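Local coordinates for protein Snx21 (Mus musculus, PDB 4YMR) that binds membranes enriched in phosphatidylinositol 3-phosphate and phosphatidylinositol 4,5-bisphosphate and may act in intracellular trafficking, this chain being its domain-swapped PXB/TPR domain, at residues L15-A18 and Q19-C23; H90-L93 and A94-L97; E115-L118 and Q119-E123. One frame throughout, in Å; residues are numbered along the deposited sequence.

Contact 1: L15-A18 and Q19-C23; sequences LRRA and QSLTC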
# COMPACT_ATOMS: atom_id res chain seq x y z
N LEU A 15 -2.25 -11.03 10.42
CA LEU A 15 -1.84 -9.66 10.74
C LEU A 15 -2.77 -9.03 11.77
O LEU A 15 -2.31 -8.35 12.69
CB LEU A 15 -1.85 -8.79 9.48
CG LEU A 15 -0.90 -9.17 8.36
CD1 LEU A 15 -1.02 -8.14 7.24
CD2 LEU A 15 0.54 -9.26 8.87
N ARG A 16 -4.07 -9.25 11.59
CA ARG A 16 -5.10 -8.83 12.54
C ARG A 16 -4.79 -9.32 13.96
O ARG A 16 -4.72 -8.52 14.89
CB ARG A 16 -6.48 -9.36 12.11
CG ARG A 16 -7.26 -8.45 11.15
CD ARG A 16 -8.48 -9.16 10.53
NE ARG A 16 -8.63 -8.84 9.11
CZ ARG A 16 -9.15 -9.65 8.19
NH1 ARG A 16 -9.60 -10.85 8.53
NH2 ARG A 16 -9.23 -9.26 6.93
N ARG A 17 -4.62 -10.63 14.11
CA ARG A 17 -4.29 -11.21 15.41
C ARG A 17 -2.92 -10.71 15.91
O ARG A 17 -2.79 -10.32 17.07
CB ARG A 17 -4.38 -12.74 15.39
CG ARG A 17 -4.07 -13.41 16.75
CD ARG A 17 -5.26 -14.21 17.31
NE ARG A 17 -4.89 -14.98 18.51
CZ ARG A 17 -5.13 -14.60 19.76
NH1 ARG A 17 -5.75 -13.46 20.01
NH2 ARG A 17 -4.74 -15.37 20.78
N ALA A 18 -1.91 -10.71 15.04
CA ALA A 18 -0.59 -10.21 15.44
C ALA A 18 -0.69 -8.76 15.94
O ALA A 18 -0.04 -8.39 16.92
CB ALA A 18 0.43 -10.33 14.29
N GLN A 19 -1.51 -7.96 15.27
CA GLN A 19 -1.69 -6.57 15.69
C GLN A 19 -2.34 -6.44 17.08
O GLN A 19 -1.88 -5.64 17.89
CB GLN A 19 -2.48 -5.76 14.66
CG GLN A 19 -2.55 -4.27 15.01
CD GLN A 19 -3.71 -3.56 14.35
OE1 GLN A 19 -4.78 -4.15 14.12
NE2 GLN A 19 -3.52 -2.28 14.03
N SER A 20 -3.36 -7.23 17.37
CA SER A 20 -4.03 -7.11 18.67
C SER A 20 -3.10 -7.57 19.79
O SER A 20 -2.98 -6.90 20.81
CB SER A 20 -5.37 -7.85 18.71
OG SER A 20 -5.22 -9.24 18.50
N LEU A 21 -2.44 -8.70 19.56
CA LEU A 21 -1.46 -9.23 20.50
C LEU A 21 -0.37 -8.21 20.84
O LEU A 21 0.03 -8.09 22.00
CB LEU A 21 -0.84 -10.52 19.95
CG LEU A 21 -1.75 -11.75 19.93
CD1 LEU A 21 -1.06 -12.95 19.29
CD2 LEU A 21 -2.22 -12.10 21.34
N THR A 22 0.11 -7.48 19.83
CA THR A 22 1.15 -6.46 20.00
C THR A 22 0.63 -5.25 20.78
O THR A 22 1.35 -4.66 21.58
CB THR A 22 1.70 -5.99 18.62
OG1 THR A 22 2.22 -7.11 17.89
CG2 THR A 22 2.81 -4.96 18.78
N CYS A 23 -0.62 -4.90 20.53
CA CYS A 23 -1.22 -3.76 21.21
C CYS A 23 -1.53 -4.06 22.67
O CYS A 23 -1.48 -3.16 23.50
CB CYS A 23 -2.45 -3.24 20.46
SG CYS A 23 -1.96 -2.26 19.02
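Q19 meets L15 through the main chain of helix 12-24, its N donating to L15 O at 2.7 Å. The Q19 side chain runs extended from a CG anti to the backbone N (chi1 -174°), and its NE2 is bound by E141 O and L138 O of the second subunit. S20 N continues the helical pattern to R16 O, while S20 OG folds back to give a hydrogen bond of 3.0 Å to R17 O. OG gets there from between the backbone N and the carbonyl carbon (chi1 62°). An alanine here would remove OG and would probably cost R17 O its hydroxyl donor, leaving the L21 N bond. L21 N donates to that same R17 O, and L21 CD2 lies over one face of the R17 guanidinium, off toward the rim, 4.0 Å from R17 NH1. T22 gives A18 O two bonds, from N and from OG1, the latter at 2.8 Å, arriving from opposite faces of the carbonyl plane; OG1 is also hydrogen-bonded to W34 NE1 of helix 27-43. Two hydroxyls thus supplement the helical bonds at successive carbonyls, R17 O and A18 O, and the buried T22 hydroxyl has its polar needs met within the fold.

Contact 2: H90-L93 and A94-L97; sequences HPFL and APFL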
# COMPACT_ATOMS: atom_id res chain seq x y z
N HIS A 90 3.69 0.77 -7.06
CA HIS A 90 2.34 0.41 -6.57
C HIS A 90 1.58 -0.27 -7.71
O HIS A 90 1.45 0.28 -8.81
CB HIS A 90 1.53 1.60 -6.00
CG HIS A 90 0.29 1.20 -5.24
ND1 HIS A 90 -0.69 0.40 -5.78
CD2 HIS A 90 -0.12 1.53 -4.00
CE1 HIS A 90 -1.65 0.23 -4.89
NE2 HIS A 90 -1.34 0.90 -3.80
N PRO A 91 1.08 -1.49 -7.45
CA PRO A 91 0.49 -2.36 -8.47
C PRO A 91 -0.59 -1.66 -9.27
O PRO A 91 -0.65 -1.89 -10.47
CB PRO A 91 -0.08 -3.54 -7.67
CG PRO A 91 -0.13 -3.07 -6.25
CD PRO A 91 1.02 -2.12 -6.11
N PHE A 92 -1.39 -0.81 -8.64
CA PHE A 92 -2.49 -0.12 -9.32
C PHE A 92 -2.10 1.05 -10.25
O PHE A 92 -2.96 1.60 -10.91
CB PHE A 92 -3.53 0.35 -8.31
CG PHE A 92 -4.64 -0.63 -8.09
CD1 PHE A 92 -5.36 -1.12 -9.17
CD2 PHE A 92 -4.94 -1.08 -6.82
CE1 PHE A 92 -6.39 -2.03 -8.98
CE2 PHE A 92 -5.96 -2.00 -6.61
CZ PHE A 92 -6.69 -2.47 -7.70
N LEU A 93 -0.82 1.42 -10.30
CA LEU A 93 -0.42 2.56 -11.13
C LEU A 93 -0.44 2.23 -12.62
O LEU A 93 -0.93 3.02 -13.45
CB LEU A 93 0.94 3.14 -10.69
CG LEU A 93 1.46 4.20 -11.67
CD1 LEU A 93 0.57 5.45 -11.67
CD2 LEU A 93 2.92 4.58 -11.42
N ALA A 94 0.09 1.07 -12.97
CA ALA A 94 0.05 0.63 -14.36
C ALA A 94 -1.38 0.37 -14.89
O ALA A 94 -1.70 0.80 -15.98
CB ALA A 94 0.97 -0.58 -14.60
N PRO A 95 -2.24 -0.33 -14.11
CA PRO A 95 -3.62 -0.58 -14.54
C PRO A 95 -4.45 0.69 -14.73
O PRO A 95 -5.30 0.74 -15.63
CB PRO A 95 -4.20 -1.41 -13.39
CG PRO A 95 -3.04 -2.07 -12.79
CD PRO A 95 -1.90 -1.14 -12.93
N PHE A 96 -4.20 1.69 -13.90
CA PHE A 96 -4.86 2.99 -14.06
C PHE A 96 -4.34 3.81 -15.25
O PHE A 96 -5.13 4.40 -15.99
CB PHE A 96 -4.88 3.79 -12.76
CG PHE A 96 -6.03 3.43 -11.85
CD1 PHE A 96 -7.34 3.73 -12.22
CD2 PHE A 96 -5.80 2.80 -10.65
CE1 PHE A 96 -8.40 3.38 -11.38
CE2 PHE A 96 -6.84 2.45 -9.82
CZ PHE A 96 -8.15 2.74 -10.19
N LEU A 97 -3.02 3.85 -15.44
CA LEU A 97 -2.47 4.50 -16.63
C LEU A 97 -3.13 3.92 -17.87
O LEU A 97 -3.62 4.66 -18.72
CB LEU A 97 -0.94 4.41 -16.69
CG LEU A 97 -0.20 5.31 -15.69
CD1 LEU A 97 1.31 5.13 -15.74
CD2 LEU A 97 -0.55 6.79 -15.85
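F92 and F96 meet one turn apart at the start of helix 93-106, where the loop from H90 winds into the first turn of this helix of the PXB/TPR domain. Their rings pack obliquely, planes 48° apart, with F92 CD1 resting 3.9 Å from F96 CE2. P95 fills in beside them: its CB also comes to F92 CD1 obliquely, so that the proline and the second phenylalanine bulge toward the same corner of the F92 ring. Onto this group pack L137 of helix 134-140, against F92 and P95, and L134 of the same helix, against P95 and F96, while A58 and A80 of the second subunit lie against F92 and F96 respectively. L93 and L97 form a second apolar bulge, and Q117 of helix 112-122 packs on both. The CG of L93 is anti to its backbone N (chi1 172°), which carries the branch along the helix to L97, where L93 CD1 comes 4.1 Å from L97 CG. Backbone bonds from F96 N to F92 O and from L97 N to L93 O join the two halves. Before the helix, the imidazole of H90 caps its start and is anchored at its far side by D51 of the second subunit, through NE2. The capping bond itself runs from F92 N to H90 ND1, 3.2 Å long, with the donor lying in the plane of the histidine ring.

Contact 3: E115-L118 and Q119-E123; sequences EAQL and QALQE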
# COMPACT_ATOMS: atom_id res chain seq x y z
N GLU A 115 0.41 7.99 -21.61
CA GLU A 115 1.16 7.08 -22.47
C GLU A 115 2.63 7.11 -22.09
O GLU A 115 3.20 6.10 -21.69
CB GLU A 115 1.02 7.49 -23.93
CG GLU A 115 0.64 6.38 -24.87
CD GLU A 115 0.05 6.92 -26.16
OE1 GLU A 115 0.64 7.86 -26.73
OE2 GLU A 115 -1.01 6.41 -26.58
N ALA A 116 3.23 8.29 -22.21
CA ALA A 116 4.66 8.46 -21.96
C ALA A 116 5.07 7.93 -20.61
O ALA A 116 6.20 7.47 -20.43
CB ALA A 116 5.05 9.92 -22.10
N GLN A 117 4.15 7.97 -19.65
CA GLN A 117 4.44 7.49 -18.30
C GLN A 117 4.39 5.97 -18.25
O GLN A 117 5.18 5.35 -17.54
CB GLN A 117 3.48 8.10 -17.28
CG GLN A 117 3.80 7.70 -15.84
CD GLN A 117 2.94 8.43 -14.82
OE1 GLN A 117 2.27 9.42 -15.14
NE2 GLN A 117 2.95 7.95 -13.58
N LEU A 118 3.46 5.38 -18.99
CA LEU A 118 3.37 3.92 -19.11
C LEU A 118 4.51 3.34 -19.97
O LEU A 118 4.86 2.18 -19.81
CB LEU A 118 2.00 3.49 -19.66
CG LEU A 118 1.70 1.98 -19.66
CD1 LEU A 118 1.68 1.43 -18.24
CD2 LEU A 118 0.41 1.64 -20.38
N GLN A 119 5.08 4.14 -20.86
CA GLN A 119 6.20 3.66 -21.68
C GLN A 119 7.55 3.94 -21.03
O GLN A 119 8.59 3.72 -21.64
CB GLN A 119 6.17 4.29 -23.06
CG GLN A 119 4.93 3.98 -23.84
CD GLN A 119 4.79 4.88 -25.02
OE1 GLN A 119 5.72 5.64 -25.33
NE2 GLN A 119 3.64 4.84 -25.69
N ALA A 120 7.53 4.45 -19.80
CA ALA A 120 8.75 4.67 -19.05
C ALA A 120 8.83 3.62 -17.96
O ALA A 120 9.92 3.16 -17.61
CB ALA A 120 8.77 6.06 -18.46
N LEU A 121 7.67 3.24 -17.43
CA LEU A 121 7.55 2.11 -16.52
C LEU A 121 7.87 0.80 -17.25
O LEU A 121 8.29 -0.18 -16.63
CB LEU A 121 6.14 2.02 -15.95
CG LEU A 121 5.80 2.69 -14.62
CD1 LEU A 121 6.12 4.17 -14.67
CD2 LEU A 121 4.34 2.47 -14.29
N GLN A 122 7.66 0.80 -18.56
CA GLN A 122 7.96 -0.36 -19.39
C GLN A 122 9.43 -0.35 -19.87
O GLN A 122 10.10 -1.38 -19.81
CB GLN A 122 6.96 -0.46 -20.56
CG GLN A 122 5.52 -0.79 -20.14
CD GLN A 122 4.49 -0.55 -21.27
OE1 GLN A 122 4.80 0.04 -22.30
NE2 GLN A 122 3.26 -1.02 -21.05
N GLU A 123 9.91 0.81 -20.30
CA GLU A 123 11.30 0.99 -20.74
C GLU A 123 12.33 0.93 -19.62
O GLU A 123 13.53 1.06 -19.86
CB GLU A 123 11.48 2.33 -21.47
CG GLU A 123 11.24 2.27 -22.95
CD GLU A 123 12.21 3.14 -23.72
OE1 GLU A 123 11.81 4.25 -24.14
OE2 GLU A 123 13.38 2.73 -23.89
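The side chains of E115 and Q119 run alongside each other, the carboxylate and amide planes 10° apart. Q119 NE2 stands 3.5 Å from E115 CG, which lies well off the amide plane. The carboxylate is engaged elsewhere, E115 OE2 forming a salt bridge with K111. Q119 CG is anti to its own carbonyl carbon (chi1 -60°), which sends the extended chain back along the helix beside E115. The second amide, that of Q122, crosses obliquely over L118, its NE2 3.7 Å from L118 CG; the same nitrogen makes a weak hydrogen bond to S128 O in the following loop. L118 also packs on P131 of that loop and on E98 of helix 93-106. Along the backbone, Q119 N donates to E115 O at 2.8 Å. Farther on the bonds slacken: Q117 O accepts from L121 N at 3.3 Å and, weakly, from A120 N, and Q122 N reaches L118 O at 3.4 Å, again weakly. The arrangement is that of a weakly bonded last stretch of helix 112-122, whose side chains pack against helix 93-106 and the following loop in the PXB/TPR domain.

How the contacts relate
Contacts 2 and 3 belong together. Their centres lie 11 Å apart on consecutive helices, 93-106 and 112-122, and they touch directly: L97 CD1 packs 3.6 Å from Q117 CG, and L93 CD2 lies 3.8 Å from L121 CD2. The leucines of contact 2 thus meet side chains of contact 3 in an interhelical seam. Contact 1 stands apart, on the opposite side of the chain's centre, its centre 30 Å from that of contact 2 and 40 Å from that of contact 3. What contacts 1 and 2 share is the second subunit, which both touch, consistent with a domain-swapped assembly; contact 3 has no neighbour from that chain.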